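Local coordinates for periplasmic protein-probably involved in high-affinity Fe2+ transport (PDB 5I0Y) that probably takes part in periplasmic ferrous iron transport, binding copper at a site needed for iron uptake, at residues 125-129 and 130-134; 136-139 and 140-143. The protein carries 1 engineered substitution. All coordinates share one frame; numbering follows the deposited sequence.

Interaction 1 (125-129 and 130-134); sequences HRHTD and SETGV. With CU (copper (II) ion), chain C.
His127 carries its CG beside the backbone N (chi1 -72°), which swings the imidazole toward Thr132, and the ring's rotation about CB-CG presents its ND1 edge; Thr132 tucks OG1 between its own backbone N and carbonyl carbon (chi1 74°), within reach of both the ring and Asp129. His127 ND1 donates to Thr132 OG1 over 2.8 Å, almost exactly in the ring plane and nearly straight at 163°. The hydroxyl in turn donates a hydrogen bond to Asp129 OD1, 2.7 Å from Thr132 OG1, arriving on the syn side but tilted out of the carboxylate plane. The same OD1 accepts from Thr132 N at 2.9 Å, close to the C-O axis. Together with the bond from Gly133 N to Asp129 O (2.8 Å) this makes an Asx motif. Since His127 NE2 binds copper, Thr132, backed by Asp129, forms a second shell that probably restrains the ring's rotation. Val134 N closes the loop on His127 O at 3.0 Å. Arg126 NH1 adds a weak bond to Val134 O, while its NH2 forms a salt bridge with Glu30 of the second subunit. A water donates to both Thr128 O and Val134 O. Strand 125-127 pairs in a parallel ladder with a strand of the second subunit, whose His44, Met90 and His97 complete the copper site, so this loop reaches across the dimer interface.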
loop_
_atom_site.group_PDB
_atom_site.type_symbol
_atom_site.label_atom_id
_atom_site.label_comp_id
_atom_site.label_asym_id
_atom_site.label_seq_id
_atom_site.Cartn_x
_atom_site.Cartn_y
_atom_site.Cartn_z
ATOM N N HIS B 125 -9.962 -1.034 4.816
ATOM C CA HIS B 125 -11.187 -0.676 5.553
ATOM C C HIS B 125 -11.027 0.572 6.350
ATOM O O HIS B 125 -10.262 0.601 7.317
ATOM C CB HIS B 125 -11.562 -1.812 6.494
ATOM C CG HIS B 125 -11.849 -3.101 5.785
ATOM N ND1 HIS B 125 -13.097 -3.500 5.499
ATOM C CD2 HIS B 125 -10.998 -4.064 5.256
ATOM C CE1 HIS B 125 -13.056 -4.668 4.831
ATOM N NE2 HIS B 125 -11.774 -5.013 4.680
ATOM N N ARG B 126 -11.787 1.612 6.006
ATOM C CA ARG B 126 -11.727 2.861 6.771
ATOM C C ARG B 126 -12.534 2.767 8.068
ATOM O O ARG B 126 -13.619 2.157 8.095
ATOM C CB ARG B 126 -12.204 4.061 5.938
ATOM C CG ARG B 126 -13.684 4.039 5.626
ATOM C CD ARG B 126 -14.141 5.263 4.855
ATOM N NE ARG B 126 -15.573 5.095 4.655
ATOM C CZ ARG B 126 -16.517 5.776 5.300
ATOM N NH1 ARG B 126 -16.197 6.746 6.152
ATOM N NH2 ARG B 126 -17.791 5.515 5.053
ATOM N N HIS B 127 -12.000 3.382 9.118
ATOM C CA HIS B 127 -12.781 3.679 10.325
ATOM C C HIS B 127 -13.847 4.702 10.016
ATOM O O HIS B 127 -13.607 5.648 9.279
ATOM C CB HIS B 127 -11.877 4.166 11.447
ATOM C CG HIS B 127 -10.997 3.083 12.056
ATOM N ND1 HIS B 127 -10.690 3.069 13.357
ATOM C CD2 HIS B 127 -10.343 1.969 11.482
ATOM C CE1 HIS B 127 -9.870 2.022 13.625
ATOM N NE2 HIS B 127 -9.683 1.338 12.487
ATOM N N THR B 128 -15.032 4.521 10.593
ATOM C CA THR B 128 -16.171 5.390 10.269
ATOM C C THR B 128 -16.794 6.078 11.484
ATOM O O THR B 128 -17.759 6.819 11.308
ATOM C CB THR B 128 -17.307 4.606 9.569
ATOM O OG1 THR B 128 -17.779 3.573 10.442
ATOM C CG2 THR B 128 -16.830 3.997 8.232
ATOM N N ASP B 129 -16.298 5.829 12.691
ATOM C CA ASP B 129 -16.939 6.403 13.884
ATOM C C ASP B 129 -16.466 7.806 14.221
ATOM O O ASP B 129 -15.524 8.320 13.630
ATOM C CB ASP B 129 -16.836 5.455 15.090
ATOM C CG ASP B 129 -15.400 5.065 15.445
ATOM O OD1 ASP B 129 -14.439 5.823 15.237
ATOM O OD2 ASP B 129 -15.247 3.959 15.976
ATOM N N SER B 130 -17.127 8.452 15.177
ATOM C CA SER B 130 -16.775 9.829 15.503
ATOM C C SER B 130 -15.389 9.960 16.109
ATOM O O SER B 130 -14.700 10.952 15.879
ATOM C CB SER B 130 -17.835 10.479 16.416
ATOM O OG SER B 130 -17.960 9.796 17.644
ATOM N N GLU B 131 -14.968 8.954 16.881
ATOM C CA GLU B 131 -13.712 9.048 17.618
ATOM C C GLU B 131 -12.492 8.860 16.723
ATOM O O GLU B 131 -11.503 9.570 16.877
ATOM C CB GLU B 131 -13.681 8.022 18.753
ATOM C CG GLU B 131 -14.712 8.267 19.849
ATOM C CD GLU B 131 -16.053 7.607 19.565
ATOM O OE1 GLU B 131 -16.940 7.683 20.444
ATOM O OE2 GLU B 131 -16.234 6.997 18.483
ATOM N N THR B 132 -12.582 7.924 15.784
ATOM C CA THR B 132 -11.405 7.518 15.011
ATOM C C THR B 132 -11.607 7.567 13.503
ATOM O O THR B 132 -10.645 7.362 12.740
ATOM C CB THR B 132 -10.938 6.094 15.391
ATOM O OG1 THR B 132 -11.838 5.137 14.837
ATOM C CG2 THR B 132 -10.856 5.904 16.910
ATOM N N GLY B 133 -12.821 7.870 13.052
ATOM C CA GLY B 133 -13.161 7.719 11.657
ATOM C C GLY B 133 -12.640 8.802 10.744
ATOM O O GLY B 133 -12.160 9.850 11.174
ATOM N N VAL B 134 -12.751 8.509 9.450
ATOM C CA VAL B 134 -12.401 9.442 8.387
ATOM C C VAL B 134 -13.581 9.607 7.438
ATOM O O VAL B 134 -14.591 8.883 7.533
ATOM C CB VAL B 134 -11.132 8.982 7.611
ATOM C CG1 VAL B 134 -9.933 8.931 8.551
ATOM C CG2 VAL B 134 -11.349 7.643 6.914
HETATM CU CU CU C . -8.625 -0.643 12.291
HETATM O O HOH W 1 -16.852 8.639 9.462
#

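Interaction 2 (136-139 and 140-143)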
loop_
_atom_site.group_PDB
_atom_site.type_symbol
_atom_site.label_atom_id
_atom_site.label_comp_id
_atom_site.label_asym_id
_atom_site.label_seq_id
_atom_site.Cartn_x
_atom_site.Cartn_y
_atom_site.Cartn_z
ATOM N N ARG B 136 -15.781 9.541 3.888
ATOM C CA ARG B 136 -16.128 8.483 2.952
ATOM C C ARG B 136 -15.197 8.492 1.760
ATOM O O ARG B 136 -14.618 9.525 1.414
ATOM C CB ARG B 136 -17.553 8.680 2.453
ATOM C CG ARG B 136 -18.551 8.524 3.581
ATOM C CD ARG B 136 -19.892 9.140 3.214
ATOM N NE ARG B 136 -20.821 9.095 4.342
ATOM C CZ ARG B 136 -20.862 9.973 5.346
ATOM N NH1 ARG B 136 -20.006 10.987 5.420
ATOM N NH2 ARG B 136 -21.763 9.819 6.301
ATOM N N TRP B 137 -15.070 7.336 1.125
ATOM C CA TRP B 137 -14.296 7.314 -0.113
ATOM C C TRP B 137 -14.986 8.061 -1.198
ATOM O O TRP B 137 -16.216 8.051 -1.298
ATOM C CB TRP B 137 -14.012 5.899 -0.598
ATOM C CG TRP B 137 -13.130 5.131 0.323
ATOM C CD1 TRP B 137 -13.454 3.980 1.029
ATOM C CD2 TRP B 137 -11.746 5.434 0.681
ATOM N NE1 TRP B 137 -12.396 3.567 1.788
ATOM C CE2 TRP B 137 -11.334 4.383 1.617
ATOM C CE3 TRP B 137 -10.833 6.419 0.320
ATOM C CZ2 TRP B 137 -10.060 4.350 2.167
ATOM C CZ3 TRP B 137 -9.553 6.375 0.889
ATOM C CH2 TRP B 137 -9.181 5.365 1.788
ATOM N N TRP B 138 -14.179 8.698 -2.034
ATOM C CA TRP B 138 -14.627 9.197 -3.323
ATOM C C TRP B 138 -15.043 8.073 -4.234
ATOM O O TRP B 138 -14.678 6.914 -4.014
ATOM C CB TRP B 138 -13.515 10.016 -3.959
ATOM C CG TRP B 138 -12.124 9.461 -3.694
ATOM C CD1 TRP B 138 -11.231 9.837 -2.695
ATOM C CD2 TRP B 138 -11.447 8.406 -4.441
ATOM N NE1 TRP B 138 -10.063 9.111 -2.785
ATOM C CE2 TRP B 138 -10.137 8.231 -3.808
ATOM C CE3 TRP B 138 -11.772 7.634 -5.548
ATOM C CZ2 TRP B 138 -9.219 7.306 -4.282
ATOM C CZ3 TRP B 138 -10.835 6.701 -6.024
ATOM C CH2 TRP B 138 -9.586 6.556 -5.403
ATOM N N LYS B 139 -15.839 8.406 -5.249
ATOM C CA LYS B 139 -16.281 7.422 -6.236
ATOM C C LYS B 139 -15.201 7.220 -7.292
ATOM O O LYS B 139 -14.360 8.106 -7.487
ATOM C CB LYS B 139 -17.577 7.882 -6.920
ATOM C CG LYS B 139 -18.807 7.863 -6.016
ATOM C CD LYS B 139 -20.041 8.411 -6.719
ATOM C CE LYS B 139 -21.175 8.674 -5.738
ATOM N NZ LYS B 139 -21.055 10.001 -5.062
ATOM N N PRO B 140 -15.223 6.061 -7.979
ATOM C CA PRO B 140 -14.250 5.822 -9.047
ATOM C C PRO B 140 -14.225 6.985 -10.052
ATOM O O PRO B 140 -15.259 7.616 -10.325
ATOM C CB PRO B 140 -14.745 4.517 -9.697
ATOM C CG PRO B 140 -15.499 3.812 -8.612
ATOM C CD PRO B 140 -16.131 4.908 -7.795
ATOM N N PHE B 141 -13.050 7.286 -10.581
ATOM C CA PHE B 141 -12.901 8.414 -11.491
ATOM C C PHE B 141 -11.745 8.175 -12.439
ATOM O O PHE B 141 -10.844 7.333 -12.181
ATOM C CB PHE B 141 -12.711 9.724 -10.720
ATOM C CG PHE B 141 -11.381 9.831 -9.992
ATOM C CD1 PHE B 141 -10.333 10.572 -10.532
ATOM C CD2 PHE B 141 -11.187 9.211 -8.752
ATOM C CE1 PHE B 141 -9.112 10.668 -9.878
ATOM C CE2 PHE B 141 -9.959 9.315 -8.092
ATOM C CZ PHE B 141 -8.930 10.048 -8.656
ATOM N N ASP B 142 -11.753 8.948 -13.518
ATOM C CA ASP B 142 -10.678 8.978 -14.489
ATOM C C ASP B 142 -9.818 10.222 -14.348
ATOM O O ASP B 142 -10.291 11.291 -13.961
ATOM C CB ASP B 142 -11.242 9.007 -15.914
ATOM C CG ASP B 142 -11.758 7.662 -16.398
ATOM O OD1 ASP B 142 -11.655 6.638 -15.684
ATOM O OD2 ASP B 142 -12.260 7.629 -17.537
ATOM N N VAL B 143 -8.556 10.069 -14.714
ATOM C CA VAL B 143 -7.676 11.200 -14.919
ATOM C C VAL B 143 -6.917 10.996 -16.223
ATOM O O VAL B 143 -6.498 9.876 -16.537
ATOM C CB VAL B 143 -6.726 11.392 -13.727
ATOM C CG1 VAL B 143 -6.007 10.098 -13.374
ATOM C CG2 VAL B 143 -5.753 12.499 -14.033
#
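The six-membered ring of the Trp138 indole receives the CD2-CE2 edge of Phe141 over one of its faces, a T-shaped pair with centroids 5.1 Å apart and planes at 80°. The closest approach is Phe141 CE2 to Trp138 CZ3, 3.4 Å, with CE2 offset toward the indole rim and nearly as close to Trp138 CE3. Lys139 O also lies at the Phe141 edge, near the plane of the ring and 3.6 Å from Phe141 CD2. Residues 138-140 run in a polyproline II-like conformation, with a trans Lys139-Pro140 peptide, and its roughly threefold repeat puts Trp138 and Phe141 on the same side of the chain. Both aromatic side chains then place CG between the backbone N and the carbonyl carbon (chi1 69° for Phe141), turning the rings together. Here packing is tight, with Lys139 CB 3.4 Å from Pro140 CD, while the lysine chain leads away from the pair. Around the rings, Trp138 touches Ile116, and both Trp138 and Phe141 touch Met17 and Asn15. Phe141, joined to Ile116 through the backbone, starts strand 141-149 beside strand 108-117. No hydrogen bond links 136-139 to 140-143, and Pro140 has no N-H to give. The contact therefore rests on dispersion and on the probable attraction between the slightly positive C-H edge of Phe141 and the electron-rich indole face.

Overall arrangement
The two contacts follow one another along the chain, their centres about 19 Å apart, on the path from strand 125-127 to strand 141-149. Interaction 1 is partly buried, with the buried Arg126 and His127 meeting the second subunit, and lies far from the chain's own centre, about 28 Å; interaction 2 is a surface contact about 15 Å from it, where the chain rejoins its own antiparallel sheet. Their chemistry differs accordingly: polar side chains and backbone groups organise the loop next to copper, whereas an aromatic pair marks the start of strand 141-149, outermost in the chain's own sheet. The Arg126 side chain bridges them, packing on Arg136 and on Trp137.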